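Local coordinates for protein short chain dehydrogenase (Leptospira borgpetersenii serovar Hardjo-bovis, PDB 6UH2) that binds NAD+ and probably acts as an oxidoreductase on CH-OH groups, as a member of the short-chain dehydrogenase/reductase family, at residues E35-Y40 with A45-L50; R63-Q68 with Q87-D92; T72-I77 with S129-R134; N115-V120 with P170-M175. All coordinates share one frame; numbering follows the deposited sequence.

Interaction 1: residues E35-Y40 with A45-L50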
# COMPACT_ATOMS: atom_id res chain seq x y z
N GLU B 35 8.48 1.02 -17.09
CA GLU B 35 8.58 -0.13 -16.19
C GLU B 35 7.20 -0.73 -15.93
O GLU B 35 7.04 -1.96 -15.92
CB GLU B 35 9.25 0.29 -14.88
CG GLU B 35 9.30 -0.81 -13.83
CD GLU B 35 10.34 -1.89 -14.14
OE1 GLU B 35 11.20 -1.68 -15.01
OE2 GLU B 35 10.29 -2.95 -13.50
N LEU B 36 6.19 0.12 -15.76
CA LEU B 36 4.85 -0.39 -15.53
C LEU B 36 4.32 -1.12 -16.77
O LEU B 36 3.67 -2.16 -16.64
CB LEU B 36 3.89 0.74 -15.13
CG LEU B 36 4.21 1.49 -13.82
CD1 LEU B 36 3.05 2.41 -13.42
CD2 LEU B 36 4.51 0.50 -12.69
N VAL B 37 4.57 -0.57 -17.96
CA VAL B 37 4.15 -1.25 -19.19
C VAL B 37 4.78 -2.63 -19.27
O VAL B 37 4.10 -3.64 -19.47
CB VAL B 37 4.49 -0.41 -20.43
CG1 VAL B 37 4.33 -1.26 -21.70
CG2 VAL B 37 3.61 0.85 -20.50
N GLU B 38 6.11 -2.69 -19.12
CA GLU B 38 6.81 -3.97 -19.18
C GLU B 38 6.27 -4.96 -18.16
O GLU B 38 6.08 -6.14 -18.47
CB GLU B 38 8.31 -3.73 -18.95
CG GLU B 38 9.22 -4.81 -19.49
CD GLU B 38 10.68 -4.47 -19.28
OE1 GLU B 38 11.26 -4.92 -18.27
OE2 GLU B 38 11.24 -3.74 -20.12
N SER B 39 6.00 -4.50 -16.93
CA SER B 39 5.52 -5.40 -15.88
C SER B 39 4.13 -5.94 -16.18
O SER B 39 3.87 -7.14 -16.03
CB SER B 39 5.54 -4.68 -14.53
OG SER B 39 6.86 -4.37 -14.16
N TYR B 40 3.21 -5.07 -16.61
CA TYR B 40 1.88 -5.54 -16.95
C TYR B 40 1.91 -6.50 -18.14
O TYR B 40 1.20 -7.51 -18.14
CB TYR B 40 0.96 -4.36 -17.26
CG TYR B 40 0.28 -3.79 -16.03
CD1 TYR B 40 -0.67 -4.53 -15.33
CD2 TYR B 40 0.59 -2.52 -15.58
CE1 TYR B 40 -1.31 -4.00 -14.20
CE2 TYR B 40 -0.03 -1.99 -14.46
CZ TYR B 40 -0.98 -2.72 -13.78
OH TYR B 40 -1.60 -2.18 -12.68
N ALA B 45 -1.22 -9.03 -19.26
CA ALA B 45 -2.21 -7.99 -19.52
C ALA B 45 -2.03 -7.43 -20.93
O ALA B 45 -0.99 -7.59 -21.57
CB ALA B 45 -2.07 -6.86 -18.49
N ARG B 46 -3.09 -6.81 -21.44
CA ARG B 46 -2.99 -5.96 -22.62
C ARG B 46 -2.80 -4.54 -22.13
O ARG B 46 -3.39 -4.14 -21.12
CB ARG B 46 -4.24 -6.07 -23.50
CG ARG B 46 -4.41 -7.45 -24.19
CD ARG B 46 -5.80 -7.60 -24.81
NE ARG B 46 -6.80 -7.90 -23.78
CZ ARG B 46 -8.06 -7.48 -23.81
NH1 ARG B 46 -8.48 -6.72 -24.81
NH2 ARG B 46 -8.89 -7.81 -22.82
N VAL B 47 -1.93 -3.78 -22.81
CA VAL B 47 -1.53 -2.46 -22.35
C VAL B 47 -1.66 -1.47 -23.49
O VAL B 47 -1.19 -1.72 -24.60
CB VAL B 47 -0.09 -2.44 -21.81
CG1 VAL B 47 0.27 -1.01 -21.36
CG2 VAL B 47 0.06 -3.43 -20.66
N ILE B 48 -2.32 -0.34 -23.21
CA ILE B 48 -2.36 0.79 -24.13
C ILE B 48 -1.60 1.94 -23.47
O ILE B 48 -1.94 2.36 -22.35
CB ILE B 48 -3.80 1.20 -24.48
CG1 ILE B 48 -4.51 0.07 -25.21
CG2 ILE B 48 -3.79 2.47 -25.33
CD1 ILE B 48 -5.99 0.30 -25.44
N CYS B 49 -0.58 2.44 -24.14
CA CYS B 49 0.18 3.59 -23.66
C CYS B 49 -0.28 4.83 -24.41
O CYS B 49 -0.26 4.85 -25.65
CB CYS B 49 1.68 3.37 -23.86
SG CYS B 49 2.63 4.89 -23.65
N LEU B 50 -0.71 5.86 -23.67
CA LEU B 50 -1.02 7.18 -24.23
C LEU B 50 0.10 8.14 -23.85
O LEU B 50 0.29 8.43 -22.67
CB LEU B 50 -2.36 7.73 -23.72
CG LEU B 50 -3.68 7.02 -23.94
CD1 LEU B 50 -4.81 7.94 -23.49
CD2 LEU B 50 -3.86 6.63 -25.39

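Interaction 2: residues R63-Q68 with Q87-D92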
# COMPACT_ATOMS: atom_id res chain seq x y z
N ARG B 63 0.13 -7.67 -27.65
CA ARG B 63 -0.69 -7.25 -26.52
C ARG B 63 -0.37 -5.82 -26.09
O ARG B 63 -0.93 -5.35 -25.09
CB ARG B 63 -0.52 -8.23 -25.37
CG ARG B 63 -0.90 -9.65 -25.77
CD ARG B 63 -0.78 -10.63 -24.62
NE ARG B 63 -1.88 -10.51 -23.68
CZ ARG B 63 -3.07 -11.10 -23.85
NH1 ARG B 63 -3.30 -11.84 -24.92
NH2 ARG B 63 -4.02 -10.96 -22.93
N PHE B 64 0.48 -5.11 -26.84
CA PHE B 64 0.85 -3.73 -26.55
C PHE B 64 0.45 -2.81 -27.70
O PHE B 64 0.61 -3.17 -28.86
CB PHE B 64 2.35 -3.57 -26.30
CG PHE B 64 2.77 -2.13 -26.12
CD1 PHE B 64 2.52 -1.48 -24.92
CD2 PHE B 64 3.38 -1.43 -27.15
CE1 PHE B 64 2.89 -0.16 -24.74
CE2 PHE B 64 3.74 -0.10 -26.98
CZ PHE B 64 3.50 0.54 -25.77
N GLU B 65 -0.05 -1.63 -27.36
CA GLU B 65 -0.39 -0.61 -28.34
C GLU B 65 0.01 0.77 -27.81
O GLU B 65 -0.31 1.11 -26.67
CB GLU B 65 -1.89 -0.63 -28.65
CG GLU B 65 -2.38 0.51 -29.51
CD GLU B 65 -3.84 0.36 -29.90
OE1 GLU B 65 -4.49 -0.62 -29.46
OE2 GLU B 65 -4.34 1.21 -30.67
N TRP B 66 0.72 1.55 -28.63
CA TRP B 66 1.02 2.94 -28.32
C TRP B 66 0.10 3.85 -29.12
O TRP B 66 -0.03 3.69 -30.34
CB TRP B 66 2.48 3.30 -28.63
CG TRP B 66 2.77 4.80 -28.57
CD1 TRP B 66 2.54 5.65 -27.51
CD2 TRP B 66 3.33 5.60 -29.61
NE1 TRP B 66 2.92 6.94 -27.85
CE2 TRP B 66 3.42 6.93 -29.13
CE3 TRP B 66 3.78 5.33 -30.91
CZ2 TRP B 66 3.93 7.97 -29.89
CZ3 TRP B 66 4.29 6.37 -31.67
CH2 TRP B 66 4.36 7.67 -31.17
N ILE B 67 -0.55 4.78 -28.43
CA ILE B 67 -1.34 5.81 -29.09
C ILE B 67 -0.67 7.15 -28.84
O ILE B 67 -0.55 7.59 -27.69
CB ILE B 67 -2.79 5.81 -28.59
CG1 ILE B 67 -3.43 4.44 -28.87
CG2 ILE B 67 -3.57 6.93 -29.26
CD1 ILE B 67 -4.79 4.26 -28.23
N GLN B 68 -0.20 7.79 -29.91
CA GLN B 68 0.37 9.12 -29.77
C GLN B 68 -0.73 10.10 -29.39
O GLN B 68 -1.66 10.34 -30.17
CB GLN B 68 1.05 9.51 -31.08
CG GLN B 68 1.68 10.90 -31.08
CD GLN B 68 2.29 11.24 -32.44
OE1 GLN B 68 2.59 10.35 -33.22
NE2 GLN B 68 2.45 12.52 -32.72
N GLN B 87 -13.70 -0.34 -30.81
CA GLN B 87 -12.84 -1.50 -30.99
C GLN B 87 -12.94 -2.49 -29.84
O GLN B 87 -12.13 -3.42 -29.79
CB GLN B 87 -11.39 -1.06 -31.15
CG GLN B 87 -11.10 -0.21 -32.37
CD GLN B 87 -9.66 0.27 -32.37
OE1 GLN B 87 -8.73 -0.53 -32.46
NE2 GLN B 87 -9.47 1.58 -32.25
N ASN B 88 -13.89 -2.31 -28.93
CA ASN B 88 -14.00 -3.15 -27.74
C ASN B 88 -12.67 -3.18 -26.99
O ASN B 88 -12.16 -4.23 -26.61
CB ASN B 88 -14.44 -4.58 -28.08
CG ASN B 88 -15.77 -4.61 -28.79
OD1 ASN B 88 -16.80 -4.21 -28.24
ND2 ASN B 88 -15.76 -5.08 -30.04
N LYS B 89 -12.09 -1.99 -26.81
CA LYS B 89 -10.90 -1.87 -25.98
C LYS B 89 -11.23 -1.02 -24.77
O LYS B 89 -10.60 0.01 -24.53
CB LYS B 89 -9.73 -1.27 -26.76
CG LYS B 89 -9.24 -2.13 -27.92
CD LYS B 89 -8.28 -1.33 -28.78
CE LYS B 89 -7.61 -2.18 -29.83
NZ LYS B 89 -6.75 -1.35 -30.70
N ILE B 90 -12.23 -1.44 -24.01
CA ILE B 90 -12.63 -0.72 -22.80
C ILE B 90 -11.65 -1.09 -21.69
O ILE B 90 -11.58 -2.26 -21.30
CB ILE B 90 -14.08 -1.05 -22.41
CG1 ILE B 90 -15.02 -0.67 -23.56
CG2 ILE B 90 -14.45 -0.34 -21.11
CD1 ILE B 90 -16.49 -0.87 -23.24
N PRO B 91 -10.89 -0.14 -21.18
CA PRO B 91 -9.90 -0.47 -20.15
C PRO B 91 -10.55 -1.00 -18.88
O PRO B 91 -11.67 -0.62 -18.54
CB PRO B 91 -9.19 0.86 -19.89
CG PRO B 91 -9.53 1.74 -21.10
CD PRO B 91 -10.88 1.29 -21.54
N ASP B 92 -9.83 -1.87 -18.18
CA ASP B 92 -10.21 -2.28 -16.84
C ASP B 92 -9.51 -1.46 -15.78
O ASP B 92 -10.02 -1.36 -14.66
CB ASP B 92 -9.87 -3.76 -16.63
CG ASP B 92 -10.53 -4.65 -17.63
OD1 ASP B 92 -11.73 -4.94 -17.46
OD2 ASP B 92 -9.88 -5.01 -18.62
O HOH W 1 -6.52 2.05 -31.38

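Interaction 3: residues T72-I77 with S129-R134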
# COMPACT_ATOMS: atom_id res chain seq x y z
N THR B 72 -3.74 16.76 -22.50
CA THR B 72 -4.28 18.08 -22.27
C THR B 72 -5.28 18.49 -23.34
O THR B 72 -5.91 19.54 -23.20
CB THR B 72 -3.18 19.14 -22.20
OG1 THR B 72 -2.60 19.35 -23.49
CG2 THR B 72 -2.09 18.73 -21.21
N ASN B 73 -5.44 17.69 -24.40
CA ASN B 73 -6.30 18.03 -25.55
C ASN B 73 -7.59 17.21 -25.48
O ASN B 73 -7.59 16.02 -25.82
CB ASN B 73 -5.55 17.77 -26.86
CG ASN B 73 -6.31 18.28 -28.08
OD1 ASN B 73 -7.45 17.89 -28.34
ND2 ASN B 73 -5.68 19.17 -28.83
N ARG B 74 -8.69 17.86 -25.08
CA ARG B 74 -9.96 17.14 -24.96
C ARG B 74 -10.39 16.52 -26.29
O ARG B 74 -10.91 15.39 -26.31
CB ARG B 74 -11.06 18.06 -24.43
CG ARG B 74 -12.42 17.35 -24.30
CD ARG B 74 -13.51 18.21 -23.66
NE ARG B 74 -13.33 18.39 -22.22
CZ ARG B 74 -13.89 17.63 -21.27
NH1 ARG B 74 -14.67 16.61 -21.60
NH2 ARG B 74 -13.67 17.90 -19.99
N LYS B 75 -10.21 17.23 -27.40
CA LYS B 75 -10.66 16.68 -28.68
C LYS B 75 -9.92 15.39 -29.01
O LYS B 75 -10.53 14.40 -29.45
CB LYS B 75 -10.49 17.71 -29.80
CG LYS B 75 -11.19 17.31 -31.10
CD LYS B 75 -10.81 18.24 -32.24
CE LYS B 75 -11.34 17.74 -33.59
NZ LYS B 75 -10.85 16.36 -33.90
N GLU B 76 -8.60 15.38 -28.79
CA GLU B 76 -7.80 14.17 -28.99
C GLU B 76 -8.28 13.02 -28.12
O GLU B 76 -8.46 11.89 -28.59
CB GLU B 76 -6.33 14.45 -28.68
CG GLU B 76 -5.52 15.09 -29.79
CD GLU B 76 -4.05 15.17 -29.42
OE1 GLU B 76 -3.45 16.26 -29.51
OE2 GLU B 76 -3.49 14.12 -29.01
N ILE B 77 -8.46 13.28 -26.83
CA ILE B 77 -8.86 12.23 -25.91
C ILE B 77 -10.26 11.72 -26.25
O ILE B 77 -10.52 10.51 -26.23
CB ILE B 77 -8.78 12.74 -24.46
CG1 ILE B 77 -7.33 13.07 -24.08
CG2 ILE B 77 -9.45 11.74 -23.50
CD1 ILE B 77 -6.32 11.96 -24.39
N SER B 129 -9.67 10.68 -16.19
CA SER B 129 -10.58 10.10 -15.20
C SER B 129 -12.03 10.33 -15.60
O SER B 129 -12.89 9.46 -15.41
CB SER B 129 -10.31 10.69 -13.82
OG SER B 129 -9.01 10.32 -13.36
N GLN B 130 -12.32 11.49 -16.21
CA GLN B 130 -13.70 11.82 -16.55
C GLN B 130 -14.21 10.97 -17.71
O GLN B 130 -15.33 10.44 -17.65
CB GLN B 130 -13.82 13.31 -16.88
CG GLN B 130 -15.26 13.73 -17.21
CD GLN B 130 -15.36 15.15 -17.74
OE1 GLN B 130 -14.76 15.49 -18.76
NE2 GLN B 130 -16.11 16.00 -17.03
N TYR B 131 -13.42 10.84 -18.78
CA TYR B 131 -13.84 9.98 -19.88
C TYR B 131 -13.94 8.53 -19.45
O TYR B 131 -14.85 7.81 -19.87
CB TYR B 131 -12.88 10.13 -21.07
CG TYR B 131 -13.29 11.30 -21.91
CD1 TYR B 131 -14.23 11.17 -22.93
CD2 TYR B 131 -12.79 12.56 -21.64
CE1 TYR B 131 -14.64 12.27 -23.67
CE2 TYR B 131 -13.19 13.66 -22.37
CZ TYR B 131 -14.11 13.51 -23.38
OH TYR B 131 -14.50 14.64 -24.09
N THR B 132 -13.02 8.08 -18.60
CA THR B 132 -13.03 6.69 -18.15
C THR B 132 -14.21 6.42 -17.23
O THR B 132 -14.91 5.41 -17.38
CB THR B 132 -11.70 6.37 -17.47
OG1 THR B 132 -10.64 6.56 -18.42
CG2 THR B 132 -11.68 4.95 -17.02
N PHE B 133 -14.47 7.32 -16.27
CA PHE B 133 -15.63 7.20 -15.40
C PHE B 133 -16.93 7.13 -16.19
O PHE B 133 -17.77 6.26 -15.95
CB PHE B 133 -15.68 8.37 -14.41
CG PHE B 133 -16.91 8.37 -13.55
CD1 PHE B 133 -17.01 7.52 -12.46
CD2 PHE B 133 -17.97 9.22 -13.83
CE1 PHE B 133 -18.15 7.52 -11.66
CE2 PHE B 133 -19.11 9.23 -13.03
CZ PHE B 133 -19.19 8.38 -11.95
N ARG B 134 -17.13 8.06 -17.13
CA ARG B 134 -18.36 8.07 -17.91
C ARG B 134 -18.54 6.77 -18.69
O ARG B 134 -19.66 6.23 -18.75
CB ARG B 134 -18.37 9.28 -18.85
CG ARG B 134 -18.57 10.62 -18.12
CD ARG B 134 -18.52 11.82 -19.07
NE ARG B 134 -19.43 11.67 -20.19
CZ ARG B 134 -20.69 12.12 -20.21
NH1 ARG B 134 -21.19 12.76 -19.16
NH2 ARG B 134 -21.44 11.93 -21.29

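Interaction 4: residues N115-V120 with P170-M175. With NAD (nicotinamide-adenine-dinucleotide), chain D.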
# COMPACT_ATOMS: atom_id res chain seq x y z
N ASN B 115 1.11 27.08 -16.12
CA ASN B 115 -0.06 26.49 -16.76
C ASN B 115 0.26 25.15 -17.42
O ASN B 115 -0.61 24.28 -17.49
CB ASN B 115 -0.63 27.47 -17.79
CG ASN B 115 -1.22 28.68 -17.13
OD1 ASN B 115 -1.66 28.62 -15.98
ND2 ASN B 115 -1.23 29.80 -17.84
N GLU B 116 1.48 24.97 -17.93
CA GLU B 116 1.80 23.70 -18.57
C GLU B 116 1.83 22.57 -17.55
O GLU B 116 1.33 21.47 -17.82
CB GLU B 116 3.15 23.80 -19.30
CG GLU B 116 3.35 22.71 -20.35
CD GLU B 116 2.16 22.59 -21.29
OE1 GLU B 116 1.49 21.54 -21.27
OE2 GLU B 116 1.88 23.57 -22.03
N VAL B 117 2.38 22.83 -16.36
CA VAL B 117 2.42 21.80 -15.33
C VAL B 117 1.01 21.48 -14.84
O VAL B 117 0.66 20.31 -14.63
CB VAL B 117 3.34 22.23 -14.17
CG1 VAL B 117 3.28 21.21 -13.02
CG2 VAL B 117 4.78 22.42 -14.66
N VAL B 118 0.19 22.51 -14.65
CA VAL B 118 -1.21 22.30 -14.26
C VAL B 118 -1.93 21.44 -15.31
O VAL B 118 -2.63 20.48 -14.97
CB VAL B 118 -1.91 23.65 -14.06
CG1 VAL B 118 -3.43 23.47 -13.95
CG2 VAL B 118 -1.34 24.37 -12.82
N HIS B 119 -1.77 21.78 -16.59
CA HIS B 119 -2.53 21.09 -17.62
C HIS B 119 -2.18 19.61 -17.69
O HIS B 119 -3.07 18.76 -17.78
CB HIS B 119 -2.33 21.78 -18.96
CG HIS B 119 -2.93 23.15 -18.98
ND1 HIS B 119 -2.56 24.12 -19.87
CD2 HIS B 119 -3.85 23.71 -18.16
CE1 HIS B 119 -3.24 25.23 -19.62
NE2 HIS B 119 -4.03 25.00 -18.58
N VAL B 120 -0.89 19.26 -17.62
CA VAL B 120 -0.53 17.84 -17.68
C VAL B 120 -0.95 17.13 -16.40
O VAL B 120 -1.61 16.08 -16.44
CB VAL B 120 0.98 17.68 -17.96
CG1 VAL B 120 1.39 16.21 -17.87
CG2 VAL B 120 1.32 18.23 -19.34
N PRO B 170 9.39 22.88 -7.91
CA PRO B 170 8.70 24.17 -7.92
C PRO B 170 7.37 24.16 -7.17
O PRO B 170 6.83 23.10 -6.85
CB PRO B 170 8.48 24.41 -9.42
CG PRO B 170 8.16 23.00 -9.92
CD PRO B 170 9.05 22.08 -9.10
N GLU B 171 6.85 25.36 -6.92
CA GLU B 171 5.58 25.50 -6.20
C GLU B 171 4.45 24.79 -6.92
O GLU B 171 3.57 24.20 -6.28
CB GLU B 171 5.24 26.98 -6.02
CG GLU B 171 4.89 27.74 -7.31
CD GLU B 171 5.98 27.63 -8.36
OE1 GLU B 171 7.12 28.01 -8.05
OE2 GLU B 171 5.71 27.14 -9.48
N VAL B 172 4.45 24.82 -8.26
CA VAL B 172 3.31 24.29 -9.00
C VAL B 172 3.31 22.77 -8.95
O VAL B 172 2.24 22.14 -9.02
CB VAL B 172 3.31 24.84 -10.44
CG1 VAL B 172 4.55 24.35 -11.22
CG2 VAL B 172 2.03 24.45 -11.17
N TYR B 173 4.49 22.15 -8.84
CA TYR B 173 4.52 20.70 -8.66
C TYR B 173 3.90 20.30 -7.32
O TYR B 173 3.10 19.36 -7.26
CB TYR B 173 5.96 20.20 -8.76
CG TYR B 173 6.09 18.70 -8.90
CD1 TYR B 173 5.76 18.06 -10.09
CD2 TYR B 173 6.53 17.92 -7.84
CE1 TYR B 173 5.89 16.68 -10.22
CE2 TYR B 173 6.66 16.54 -7.95
CZ TYR B 173 6.34 15.93 -9.15
OH TYR B 173 6.45 14.56 -9.29
N ALA B 174 4.25 21.02 -6.25
CA ALA B 174 3.63 20.76 -4.95
C ALA B 174 2.12 20.97 -5.02
O ALA B 174 1.35 20.15 -4.52
CB ALA B 174 4.25 21.67 -3.88
N MET B 175 1.70 22.07 -5.64
CA MET B 175 0.27 22.35 -5.78
C MET B 175 -0.45 21.22 -6.51
O MET B 175 -1.48 20.72 -6.05
CB MET B 175 0.07 23.66 -6.54
CG MET B 175 0.23 24.93 -5.73
SD MET B 175 0.11 26.32 -6.88
CE MET B 175 -0.73 27.56 -5.88
PA NAD D . 9.16 10.97 -17.08
O1A NAD D . 9.49 12.46 -17.33
O2A NAD D . 10.23 9.90 -17.30
O5B NAD D . 7.81 10.52 -17.89
C5B NAD D . 6.65 11.31 -17.99
C4B NAD D . 5.98 10.82 -19.25
O4B NAD D . 4.75 11.63 -19.34
C3B NAD D . 6.80 11.09 -20.52
O3B NAD D . 6.83 9.91 -21.36
C2B NAD D . 5.99 12.18 -21.23
O2B NAD D . 6.11 12.11 -22.65
C1B NAD D . 4.56 11.95 -20.69
N9A NAD D . 3.80 13.17 -20.94
C8A NAD D . 4.23 14.49 -20.82
N7A NAD D . 3.30 15.33 -21.19
C5A NAD D . 2.23 14.54 -21.61
C6A NAD D . 0.97 14.83 -22.13
N6A NAD D . 0.55 16.09 -22.33
N1A NAD D . 0.15 13.81 -22.42
C2A NAD D . 0.55 12.55 -22.23
N3A NAD D . 1.74 12.17 -21.74
C4A NAD D . 2.54 13.20 -21.45
O3 NAD D . 8.58 10.80 -15.57
PN NAD D . 8.68 9.63 -14.47
O1N NAD D . 9.86 9.88 -13.50
O2N NAD D . 8.45 8.30 -15.20
O5D NAD D . 7.32 10.10 -13.61
C5D NAD D . 6.11 9.41 -13.82
C4D NAD D . 5.13 9.91 -12.76
O4D NAD D . 5.70 9.79 -11.40
C3D NAD D . 4.90 11.41 -12.93
O3D NAD D . 3.56 11.76 -12.56
C2D NAD D . 5.84 12.10 -11.89
O2D NAD D . 5.37 13.36 -11.44
C1D NAD D . 5.77 11.04 -10.76
N1N NAD D . 6.98 11.02 -9.87
C2N NAD D . 8.23 10.84 -10.37
C3N NAD D . 9.30 10.82 -9.52
C7N NAD D . 10.67 10.63 -10.08
O7N NAD D . 11.63 10.81 -9.35
N7N NAD D . 10.78 10.26 -11.38
C4N NAD D . 9.07 10.99 -8.14
C5N NAD D . 7.81 11.17 -7.66
C6N NAD D . 6.74 11.18 -8.56

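Interaction 1: residues E35-Y40 with A45-L50
A45 takes up the chain just after helix 31-42, and its backbone N donates to Y40 O at 3.1 Å. That bond lies in the return leg of a beta-alpha-beta unit of the Rossmann fold, made of strand 22-26, helix 31-42 and strand 46-51. It is somewhat bent, 144° at the hydrogen. The A45 methyl rests against the same group, CB standing 3.4 Å from Y40 O, so backbone and methyl of A45 both meet the carbonyl of Y40.

Two residues on, V47 again faces the helix, and here the contact becomes purely apolar. Its branches divide the work. CG1, anti to its own backbone N (chi1 179°), reaches V37, coming 3.9 Å from V37 CG2; the two valines meet obliquely, and V37 CG1 lies only slightly farther off. The other branch turns toward the last residue of 35-40 and packs on the root of its side chain rather than on its ring. C49 points the same way, but its side chain settles on S29 and F64 instead.

All four touching residues are buried. V37 also lies against residues of what looks like the glycine-rich GxGxxG turn, which fits a dinucleotide-binding fold. The Y40 ring swings off toward F18 and F238, edge-to-face with the former, and its hydroxyl bonds to T241. Of the Y40 side chain it is therefore mainly CB that faces the strand, meeting V47 CG2 at 3.6 Å and, round a corner, A45 CB at 4.1 Å.

Interaction 2: residues R63-Q68 with Q87-D92
E65 and K89 reach for each other from opposite ends of the contact and cross at about a right angle, the carboxylate meeting the ammonium group in a salt bridge of 2.7 Å from E65 OE1 to K89 NZ. Both chains are stretched out beyond CG, which lets them span the 10.8 Å between their CA atoms; the backbones never come close. E65 has CG anti to its backbone N (chi1 172°), which carries the carboxylate straight out from strand 64-68. The lysine comes in on the syn side of OE1, 16° out of the carboxylate plane.

A second oxygen shares the ammonium: K89 NZ also donates to Q87 OE1 at 2.8 Å, approaching from above the plane of that amide. Turned this way, the Q87 amide presents its NE2 to a water, which accepts from it at 3.1 Å. The same water lies beside E65 OE2, although that separation is too short to be trusted in detail.

The lysine sits just past the end of helix 74-86, which closes in a Schellman motif with N88, at positive phi, as its C-prime residue; the chain then heads for strand 93-96. Strand 64-68 is the outermost strand on its side of the parallel sheet within this chain, and the backbone of E65 pairs with V47 and C49.

One carboxylate oxygen and one amide oxygen round NZ should favour the ammonium charge and fix its direction, and a surface salt bridge ties the rim of the sheet to the loop behind the helix.

Interaction 3: residues T72-I77 with S129-R134
I77 and Y131 mark the closest backbone approach between 72-77 and 129-134, with their CA atoms 8.1 Å apart. Side chains bridge that gap. I77 CG2 lies 3.9 Å from Y131 CD2, the two groups meeting obliquely. Farther out, R74 stretches across from the first turn of its helix: CG is anti to the backbone N (chi1 179°), and a bend at chi3 swings the guanidinium over to the other helix. There it grips one oxygen end-on with two nitrogens, NH2 to Q130 OE1 at 2.9 Å and NH1 to the same OE1 at 3.1 Å. The oxygen lies in the guanidinium plane, while the amide itself is turned 62° from that plane. R74 NH1 also donates to Y131 OH at 3.2 Å, this partner tilted from the plane, so the arginine holds both a neutral amide and a phenol.

The start of helix 74-86 is fixed by N73, an N-cap whose OD1 accepts from E76 N at 2.8 Å.

Helix 111-139 runs between helix 74-86 and helix 171-191: T132 touches F81 and L94, and S129 packs on F183 and L187. At the other end of 72-77, T72, just before helix 74-86, touches NAD, which places this end of the segment near the coenzyme.

Interaction 4: residues N115-V120 with P170-M175
V117 and V172 meet where helix 115-120 runs alongside helix 171-175, the short axes 9.5 Å apart and only 21° from parallel. V172 reaches both V117 and V118. Its CG1 sits between its own backbone N and carbonyl carbon (chi1 64°) and touches V117 CB at 3.8 Å. Its CG2 goes the other way and meets V118 CG2, also at 3.8 Å, with V117 CG1 nearby. The packing is largely buried and wholly apolar; no hydrogen bond joins the two segments.

The next residue, Y173, turns its back on this contact. From a CB directed away from helix 115-120, with CG anti to the backbone N (chi1 -167°), the ring runs out toward the coenzyme. Along its edge, CE1 and CZ each come within 3.6 Å of the NAD ribose oxygen O2D, which lies in the plane of the ring. At the tip, Y173 OH forms a 2.7 Å hydrogen bond with that O2D, and the nicotinamide carbon C6N stands 3.5 Å from the same OH. On the partner helix V120 faces the far end of the cofactor, its CG2 lying 3.8 Å from N6A of the adenine.

Y173 and K177 fit the YxxxK pattern of short-chain dehydrogenases, and K177 also bonds NAD. S150 packs beside the tyrosine, consistent with the family's active-site grouping. The chemistry thus falls into two halves: valines seat the start of helix 171-191 against its neighbour, and a hydroxyl-to-hydroxyl bond holds the nicotinamide ribose beside the tyrosine.

How the interactions relate
From the N terminus, interaction 1 closes the shortest loop, returning the chain from helix 31-42 to strand 46-51. Strand 64-68 then adds to the edge of the sheet, so interaction 2 leans directly on interaction 1: C49 N and O probably bond with E65 O and I67 N. Interaction 2 encloses helix 74-86, whose start belongs to interaction 3, and the two cross along the chain because 129-134 comes after 87-92. Interaction 3 likewise crosses interaction 4; both use helix 111-139, and T72 CG2 packs on H119 O. Interaction 4 joins helices 111-139 and 171-191, across the chain's centre from the helix-to-strand contact of interaction 1.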